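Local coordinates for GTP pyrophosphokinase (Chlorobaculum tepidum, PDB 3IBW), which transfers pyrophosphate from ATP to GTP, making the alarmone pppGpp, with this ACT domain probably serving its regulation, at the interface of chains A and B. Numbering follows the deposited sequence. Chains: chain A/B, GTP pyrophosphokinase.

The interface of chains A and B. Residues chain A 14, 19-20, 38; chain B 31-34.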
# COMPACT_ATOMS: atom_id res chain seq x y z
N ASP A 14 9.45 -12.18 0.90
CA ASP A 14 8.99 -11.73 -0.41
C ASP A 14 8.78 -12.98 -1.26
O ASP A 14 9.58 -13.31 -2.12
CB ASP A 14 10.04 -10.80 -1.03
CG ASP A 14 9.70 -10.38 -2.45
OD1 ASP A 14 8.50 -10.26 -2.77
OD2 ASP A 14 10.64 -10.16 -3.24
N THR A 19 3.58 -9.32 -0.83
CA THR A 19 3.48 -7.86 -0.89
C THR A 19 2.03 -7.47 -1.19
O THR A 19 1.49 -6.55 -0.58
CB THR A 19 4.46 -7.26 -1.92
OG1 THR A 19 4.29 -7.92 -3.18
CG2 THR A 19 5.91 -7.41 -1.43
N ASN A 20 1.40 -8.18 -2.12
CA ASN A 20 0.00 -7.91 -2.44
C ASN A 20 -0.87 -8.28 -1.23
O ASN A 20 -1.83 -7.57 -0.91
CB ASN A 20 -0.46 -8.75 -3.64
CG ASN A 20 -0.04 -8.14 -4.96
OD1 ASN A 20 -0.88 -7.78 -5.79
ND2 ASN A 20 1.27 -8.01 -5.16
N LEU A 38 6.93 0.82 0.92
CA LEU A 38 7.15 -0.62 0.84
C LEU A 38 8.20 -0.91 -0.22
O LEU A 38 8.21 -0.30 -1.29
CB LEU A 38 5.84 -1.34 0.49
CG LEU A 38 5.88 -2.88 0.39
CD1 LEU A 38 4.53 -3.46 0.75
CD2 LEU A 38 6.30 -3.31 -1.02
N THR B 31 -0.97 -8.66 -10.19
CA THR B 31 0.35 -8.08 -10.38
C THR B 31 1.21 -8.37 -9.15
O THR B 31 0.70 -8.77 -8.11
CB THR B 31 0.29 -6.55 -10.55
OG1 THR B 31 -0.36 -5.96 -9.42
CG2 THR B 31 -0.44 -6.18 -11.82
N ASN B 32 2.52 -8.20 -9.29
CA ASN B 32 3.43 -8.43 -8.17
C ASN B 32 4.01 -7.08 -7.74
O ASN B 32 4.89 -6.53 -8.40
CB ASN B 32 4.55 -9.39 -8.59
CG ASN B 32 5.50 -9.70 -7.45
OD1 ASN B 32 5.35 -9.18 -6.34
ND2 ASN B 32 6.48 -10.54 -7.72
N ILE B 33 3.52 -6.55 -6.63
CA ILE B 33 4.01 -5.26 -6.14
C ILE B 33 5.47 -5.35 -5.71
O ILE B 33 5.84 -6.23 -4.94
CB ILE B 33 3.17 -4.77 -4.94
CG1 ILE B 33 1.72 -4.53 -5.38
CG2 ILE B 33 3.79 -3.48 -4.37
CD1 ILE B 33 0.75 -4.41 -4.22
N ARG B 34 6.29 -4.44 -6.22
CA ARG B 34 7.71 -4.42 -5.87
C ARG B 34 8.06 -3.26 -4.94
O ARG B 34 8.85 -3.42 -4.00
CB ARG B 34 8.56 -4.30 -7.13
CG ARG B 34 8.41 -5.45 -8.13
CD ARG B 34 9.23 -6.66 -7.72
NE ARG B 34 8.50 -7.51 -6.80
CZ ARG B 34 9.06 -8.27 -5.86
NH1 ARG B 34 10.38 -8.30 -5.70
NH2 ARG B 34 8.28 -9.00 -5.07
O HOH W 1 3.09 -10.09 -4.37
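B:Arg34 NH2 reaches acceptors on both chains: it gives a 2.6 Å salt-bridged hydrogen bond to A:Asp14 OD1 across the interface and a longer one, 3.2 Å, to B:Asn32 OD1 in its own chain. This is one patch of a two-fold symmetric pairing of ACT domains, where the loop after strand 4-13 and the start of helix 18-28 of chain A meet the beginning of strand 32-41 of chain B; whether the full-length enzyme pairs in this way, the structure alone does not show. The guanidinium grips the carboxylate end-on. While NH2 uses the syn lone pair of OD1, NH1 reaches A:Asp14 OD2 at 3.1 Å, also on the syn side but 20° out of the carboxylate plane. The two flat groups are nearly coplanar, 24° apart, and bends at chi2 and chi3 turn the guanidinium so that its NH1/NH2 edge meets the carboxylate. With an alanine at B:Arg34, the A:Asp14 carboxylate would probably be left without its cationic mate and B:Asn32 OD1 would lose a donor.

Further along, A:Thr19 OG1 donates to the carbonyl oxygen B:Ile33 O at 2.9 Å, lying in the carbonyl plane on a lone pair. Its chi1 of 51° sets the hydroxyl between the backbone N and the carbonyl carbon, turned toward chain B. Water 1 links the same hydroxyl, 2.8 Å from A:Thr19 OG1, to B:Asn32 OD1, tying the threonine to the residue that steadies the arginine.

The A:Asn20 amide is doubtful as modelled: OD1 faces the carbonyl oxygen B:Thr31 O at 3.0 Å, acceptor against acceptor, while ND2 faces the backbone nitrogen B:Ile33 N at 3.1 Å, donor against donor. Exchanging O and N would probably give the B:Ile33 N-H an acceptor; the pair with B:Thr31 O, which sits over the amide face, would stay doubtful. B:Ile33 CG1 and CD1 lie against this amide, crossing it obliquely.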